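Local coordinates for heme utilization carrier protein (Escherichia coli O157:H7, PDB 6U9J), which probably binds heme in the cytosol as a carrier for heme utilization, and is linked to anaerobic heme degradation that yields anaerobilin, at residues A[45-50]-A[119-124]; A[13-18]-A[28-33]. All coordinates share one frame; numbering follows the deposited sequence.

Contact 1 (A[45-50]-A[119-124]); sequences DTVWDT and ILFFNK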
loop_
_atom_site.group_PDB
_atom_site.type_symbol
_atom_site.label_atom_id
_atom_site.label_comp_id
_atom_site.label_asym_id
_atom_site.label_seq_id
_atom_site.Cartn_x
_atom_site.Cartn_y
_atom_site.Cartn_z
ATOM N N ASP A 45 -10.267 6.349 -15.768
ATOM C CA ASP A 45 -11.642 6.182 -15.317
ATOM C C ASP A 45 -12.310 4.990 -15.985
ATOM O O ASP A 45 -13.044 4.239 -15.334
ATOM C CB ASP A 45 -12.455 7.452 -15.592
ATOM C CG ASP A 45 -12.133 8.581 -14.640
ATOM O OD1 ASP A 45 -11.691 8.323 -13.503
ATOM O OD2 ASP A 45 -12.360 9.746 -15.029
ATOM N N THR A 46 -12.100 4.819 -17.295
ATOM C CA THR A 46 -12.696 3.687 -18.000
ATOM C C THR A 46 -12.231 2.361 -17.404
ATOM O O THR A 46 -13.044 1.461 -17.159
ATOM C CB THR A 46 -12.344 3.763 -19.489
ATOM O OG1 THR A 46 -12.962 4.921 -20.067
ATOM C CG2 THR A 46 -12.818 2.524 -20.229
ATOM N N VAL A 47 -10.932 2.240 -17.136
ATOM C CA VAL A 47 -10.393 0.995 -16.590
ATOM C C VAL A 47 -10.884 0.793 -15.164
ATOM O O VAL A 47 -11.396 -0.276 -14.804
ATOM C CB VAL A 47 -8.856 1.003 -16.651
ATOM C CG1 VAL A 47 -8.278 -0.183 -15.871
ATOM C CG2 VAL A 47 -8.378 1.007 -18.109
ATOM N N TRP A 48 -10.751 1.830 -14.331
ATOM C CA TRP A 48 -11.124 1.689 -12.930
ATOM C C TRP A 48 -12.595 1.318 -12.794
ATOM O O TRP A 48 -12.941 0.342 -12.116
ATOM C CB TRP A 48 -10.819 2.989 -12.166
ATOM C CG TRP A 48 -10.892 2.772 -10.680
ATOM C CD1 TRP A 48 -12.007 2.802 -9.898
ATOM C CD2 TRP A 48 -9.807 2.406 -9.830
ATOM N NE1 TRP A 48 -11.676 2.489 -8.591
ATOM C CE2 TRP A 48 -10.326 2.270 -8.523
ATOM C CE3 TRP A 48 -8.441 2.200 -10.042
ATOM C CZ2 TRP A 48 -9.522 1.911 -7.435
ATOM C CZ3 TRP A 48 -7.643 1.857 -8.962
ATOM C CH2 TRP A 48 -8.185 1.717 -7.677
ATOM N N ASP A 49 -13.481 2.084 -13.445
ATOM C CA ASP A 49 -14.916 1.841 -13.321
ATOM C C ASP A 49 -15.316 0.466 -13.857
ATOM O O ASP A 49 -16.285 -0.133 -13.371
ATOM C CB ASP A 49 -15.688 2.943 -14.044
ATOM C CG ASP A 49 -15.599 4.294 -13.333
ATOM O OD1 ASP A 49 -15.075 4.356 -12.200
ATOM O OD2 ASP A 49 -16.025 5.292 -13.936
ATOM N N THR A 50 -14.582 -0.052 -14.849
ATOM C CA THR A 50 -14.872 -1.380 -15.381
ATOM C C THR A 50 -14.515 -2.469 -14.374
ATOM O O THR A 50 -15.321 -3.366 -14.114
ATOM C CB THR A 50 -14.127 -1.583 -16.701
ATOM O OG1 THR A 50 -14.636 -0.666 -17.672
ATOM C CG2 THR A 50 -14.324 -3.004 -17.236
ATOM N N ILE A 119 -3.531 -5.768 -14.301
ATOM C CA ILE A 119 -3.573 -4.384 -14.764
ATOM C C ILE A 119 -2.503 -3.619 -14.006
ATOM O O ILE A 119 -2.489 -3.640 -12.774
ATOM C CB ILE A 119 -4.954 -3.766 -14.534
ATOM C CG1 ILE A 119 -6.007 -4.589 -15.254
ATOM C CG2 ILE A 119 -4.991 -2.284 -14.975
ATOM C CD1 ILE A 119 -7.408 -4.252 -14.857
ATOM N N LEU A 120 -1.602 -2.970 -14.734
ATOM C CA LEU A 120 -0.515 -2.193 -14.152
ATOM C C LEU A 120 -0.757 -0.725 -14.449
ATOM O O LEU A 120 -1.021 -0.356 -15.599
ATOM C CB LEU A 120 0.847 -2.609 -14.710
ATOM C CG LEU A 120 1.611 -3.671 -13.927
ATOM C CD1 LEU A 120 0.729 -4.884 -13.693
ATOM C CD2 LEU A 120 2.863 -4.058 -14.691
ATOM N N PHE A 121 -0.652 0.103 -13.417
ATOM C CA PHE A 121 -0.740 1.550 -13.555
ATOM C C PHE A 121 0.666 2.108 -13.424
ATOM O O PHE A 121 1.348 1.830 -12.434
ATOM C CB PHE A 121 -1.652 2.157 -12.483
ATOM C CG PHE A 121 -3.073 1.653 -12.523
ATOM C CD1 PHE A 121 -3.409 0.424 -11.958
ATOM C CD2 PHE A 121 -4.080 2.408 -13.110
ATOM C CE1 PHE A 121 -4.708 -0.045 -11.987
ATOM C CE2 PHE A 121 -5.376 1.960 -13.139
ATOM C CZ PHE A 121 -5.704 0.725 -12.582
ATOM N N PHE A 122 1.103 2.879 -14.415
ATOM C CA PHE A 122 2.472 3.385 -14.473
ATOM C C PHE A 122 2.552 4.878 -14.182
ATOM O O PHE A 122 1.690 5.657 -14.610
ATOM C CB PHE A 122 3.084 3.153 -15.855
ATOM C CG PHE A 122 3.290 1.720 -16.191
ATOM C CD1 PHE A 122 2.287 0.997 -16.809
ATOM C CD2 PHE A 122 4.479 1.102 -15.879
ATOM C CE1 PHE A 122 2.474 -0.342 -17.127
ATOM C CE2 PHE A 122 4.680 -0.235 -16.189
ATOM C CZ PHE A 122 3.668 -0.954 -16.815
ATOM N N ASN A 123 3.635 5.279 -13.515
ATOM C CA ASN A 123 3.940 6.693 -13.346
ATOM C C ASN A 123 4.795 7.174 -14.520
ATOM O O ASN A 123 5.109 6.422 -15.445
ATOM C CB ASN A 123 4.615 6.948 -11.992
ATOM C CG ASN A 123 5.938 6.213 -11.833
ATOM O OD1 ASN A 123 6.669 5.986 -12.792
ATOM N ND2 ASN A 123 6.251 5.843 -10.597
ATOM N N LYS A 124 5.181 8.448 -14.488
ATOM C CA LYS A 124 5.916 9.017 -15.609
ATOM C C LYS A 124 7.340 8.492 -15.729
ATOM O O LYS A 124 7.964 8.698 -16.774
ATOM C CB LYS A 124 5.941 10.541 -15.497
ATOM C CG LYS A 124 6.822 11.070 -14.380
ATOM C CD LYS A 124 6.500 12.535 -14.091
ATOM C CE LYS A 124 7.640 13.228 -13.365
ATOM N NZ LYS A 124 7.916 12.625 -12.032
#

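Contact 2 (A[13-18]-A[28-33]); sequences GTLEVV and EVVRNL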
loop_
_atom_site.group_PDB
_atom_site.type_symbol
_atom_site.label_atom_id
_atom_site.label_comp_id
_atom_site.label_asym_id
_atom_site.label_seq_id
_atom_site.Cartn_x
_atom_site.Cartn_y
_atom_site.Cartn_z
ATOM N N GLY A 13 10.628 -15.404 -13.738
ATOM C CA GLY A 13 10.255 -14.692 -12.521
ATOM C C GLY A 13 9.476 -13.438 -12.815
ATOM O O GLY A 13 8.694 -13.394 -13.778
ATOM N N THR A 14 9.680 -12.411 -11.997
ATOM C CA THR A 14 8.923 -11.173 -12.127
ATOM C C THR A 14 9.445 -10.329 -13.289
ATOM O O THR A 14 10.563 -10.506 -13.774
ATOM C CB THR A 14 8.990 -10.364 -10.836
ATOM O OG1 THR A 14 10.343 -9.943 -10.614
ATOM C CG2 THR A 14 8.502 -11.192 -9.648
ATOM N N LEU A 15 8.609 -9.385 -13.731
ATOM C CA LEU A 15 8.990 -8.501 -14.827
ATOM C C LEU A 15 9.924 -7.378 -14.384
ATOM O O LEU A 15 10.650 -6.828 -15.219
ATOM C CB LEU A 15 7.740 -7.902 -15.481
ATOM C CG LEU A 15 6.772 -8.881 -16.146
ATOM C CD1 LEU A 15 5.608 -8.126 -16.757
ATOM C CD2 LEU A 15 7.494 -9.717 -17.197
ATOM N N GLU A 16 9.922 -7.024 -13.100
ATOM C CA GLU A 16 10.871 -6.024 -12.618
ATOM C C GLU A 16 12.299 -6.548 -12.685
ATOM O O GLU A 16 13.228 -5.795 -13.003
ATOM C CB GLU A 16 10.520 -5.608 -11.190
ATOM C CG GLU A 16 9.268 -4.750 -11.084
ATOM C CD GLU A 16 7.994 -5.580 -10.993
ATOM O OE1 GLU A 16 6.920 -4.996 -10.733
ATOM O OE2 GLU A 16 8.060 -6.818 -11.173
ATOM N N VAL A 17 12.489 -7.840 -12.396
ATOM C CA VAL A 17 13.815 -8.436 -12.520
ATOM C C VAL A 17 14.305 -8.339 -13.960
ATOM O O VAL A 17 15.488 -8.080 -14.213
ATOM C CB VAL A 17 13.790 -9.890 -12.010
ATOM C CG1 VAL A 17 15.011 -10.657 -12.487
ATOM C CG2 VAL A 17 13.701 -9.918 -10.484
ATOM N N VAL A 18 13.399 -8.505 -14.929
ATOM C CA VAL A 18 13.773 -8.337 -16.333
ATOM C C VAL A 18 14.209 -6.903 -16.600
ATOM O O VAL A 18 15.207 -6.655 -17.284
ATOM C CB VAL A 18 12.617 -8.745 -17.260
ATOM C CG1 VAL A 18 12.969 -8.417 -18.701
ATOM C CG2 VAL A 18 12.296 -10.219 -17.102
ATOM N N GLU A 28 8.846 -0.354 -20.487
ATOM C CA GLU A 28 9.452 -0.831 -21.726
ATOM C C GLU A 28 9.444 -2.354 -21.802
ATOM O O GLU A 28 9.227 -2.918 -22.877
ATOM C CB GLU A 28 10.874 -0.289 -21.874
ATOM C CG GLU A 28 11.403 -0.408 -23.299
ATOM C CD GLU A 28 10.641 0.476 -24.276
ATOM O OE1 GLU A 28 10.452 0.056 -25.440
ATOM O OE2 GLU A 28 10.221 1.585 -23.877
ATOM N N VAL A 29 9.650 -3.035 -20.673
ATOM C CA VAL A 29 9.526 -4.494 -20.658
ATOM C C VAL A 29 8.103 -4.909 -21.014
ATOM O O VAL A 29 7.881 -5.794 -21.846
ATOM C CB VAL A 29 9.938 -5.053 -19.288
ATOM C CG1 VAL A 29 9.610 -6.554 -19.191
ATOM C CG2 VAL A 29 11.410 -4.790 -19.033
ATOM N N VAL A 30 7.115 -4.266 -20.389
ATOM C CA VAL A 30 5.731 -4.661 -20.619
ATOM C C VAL A 30 5.346 -4.469 -22.081
ATOM O O VAL A 30 4.602 -5.276 -22.649
ATOM C CB VAL A 30 4.802 -3.886 -19.665
ATOM C CG1 VAL A 30 3.368 -3.962 -20.145
ATOM C CG2 VAL A 30 4.925 -4.470 -18.256
ATOM N N ARG A 31 5.829 -3.391 -22.707
ATOM C CA ARG A 31 5.520 -3.144 -24.113
ATOM C C ARG A 31 6.005 -4.272 -25.005
ATOM O O ARG A 31 5.389 -4.554 -26.038
ATOM C CB ARG A 31 6.164 -1.839 -24.572
ATOM C CG ARG A 31 5.529 -0.591 -24.023
ATOM C CD ARG A 31 6.122 0.614 -24.728
ATOM N NE ARG A 31 5.657 1.871 -24.161
ATOM C CZ ARG A 31 4.511 2.460 -24.487
ATOM N NH1 ARG A 31 4.182 3.610 -23.919
ATOM N NH2 ARG A 31 3.700 1.901 -25.378
ATOM N N ASN A 32 7.100 -4.921 -24.627
ATOM C CA ASN A 32 7.728 -5.947 -25.444
ATOM C C ASN A 32 7.261 -7.353 -25.100
ATOM O O ASN A 32 7.766 -8.321 -25.679
ATOM C CB ASN A 32 9.245 -5.838 -25.318
ATOM C CG ASN A 32 9.792 -4.641 -26.058
ATOM O OD1 ASN A 32 9.911 -4.661 -27.283
ATOM N ND2 ASN A 32 10.115 -3.586 -25.324
ATOM N N LEU A 33 6.299 -7.485 -24.193
ATOM C CA LEU A 33 5.711 -8.780 -23.897
ATOM C C LEU A 33 4.917 -9.296 -25.097
ATOM O O LEU A 33 4.425 -8.515 -25.914
ATOM C CB LEU A 33 4.787 -8.677 -22.682
ATOM C CG LEU A 33 5.456 -8.556 -21.314
ATOM C CD1 LEU A 33 4.415 -8.275 -20.240
ATOM C CD2 LEU A 33 6.241 -9.821 -20.994
#

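Contact 1 (A[45-50]-A[119-124])
While V47 and W48 reach across to I119 and F121, the carbonyl oxygen beside them, T46 O, is gripped twice by T50: the backbone N of T50 reaches T46 O at 3.2 Å, and T50 OG1 donates to T46 O at 2.7 Å. The two donors come from opposite faces of the carbonyl plane, the hydroxyl tilted 23° from it; with chi1 of T50 at -65°, the hydroxyl turns back onto its own helix.

Across the interface everything is apolar. V47 and I119 meet tip to tip, CG1 of V47 lying 4.0 Å from CG2 of I119. Both methyls stand anti to their own backbone N, which extends each towards the other segment. V47 CG1 also reaches F121 CZ at 4.3 Å. The CZ of F121 also meets W48, 4.0 Å from its CE3, at the edge of the indole and near the indole plane; the two side chains cross at about a right angle.

The indole has further partners. Its NE1 donates to P75 O, F84 packs edge-to-face with it, and F44 meets it with ring planes at about 20°. F121 in turn rests on I104, L130 and I132 of the neighbouring strands.

Helix 44-51 is thus applied to one face of the six-stranded antiparallel sheet, the axis of segment 45-50 passing 11.3 Å from that of strand 119-122 at closest approach. With the polar NE1 of W48 satisfied elsewhere and only methyl and aromatic carbons meeting, the attachment rests on dispersion and hydrophobic burial.

Contact 2 (A[13-18]-A[28-33])
L15 and L33 approach tip to tip, branch for branch, CD1 against CD1 and CD2 against CD2: CD1 of L15 lies 3.7 Å from CD1 of L33, and CD2 of L15 lies 4.0 Å from CD2 of L33. L15 is extended beyond CG, with chi2 at -179°, and L33 takes nearly the same shape, which lets the two forks face each other. The same CD1 of L15 also touches V30 CG2 at 4.0 Å, the two side chains crossing at about a right angle.

One turn along, V18 fits obliquely against V29. V18 CG1, held anti to its backbone N (chi1 174°), sits almost equally far from both V29 methyls, 3.9 Å from CG1 and 4.0 Å from CG2. V29 CG1 also touches L15 O.

T14 takes the N-cap position of helix 15-22, its OG1 accepting a weak bond from V17 N, while N32 folds its amide back one turn so that ND2 donates to E28 O at 2.7 Å, tilted from the carbonyl plane.

Two successive short helices, 15-22 and 26-31, joined by a short linker, form an alpha-alpha pair laid on strand 103-111 of the sheet in this ChuX/HutX family fold.

How the contacts relate
The two contacts lie on opposite faces of the same antiparallel sheet, with centres about 18 Å apart, and strand 114-122 connects them. I119 and F121 serve contact 1, whereas L120 and F122, between and beyond them on the strand, point the other way, to contact 2: V30 CG2 lies 4.0 Å from F122 CZ and 4.1 Å from L120 CD2. V30 therefore bridges the helical pair 13-18 and 28-33 to the sheet, and L26 and L27 extend that layer. Contact 2 closes before contact 1 opens along the chain. Contact 1 is the more central, about 7 Å from the chain centre against about 13 Å for contact 2.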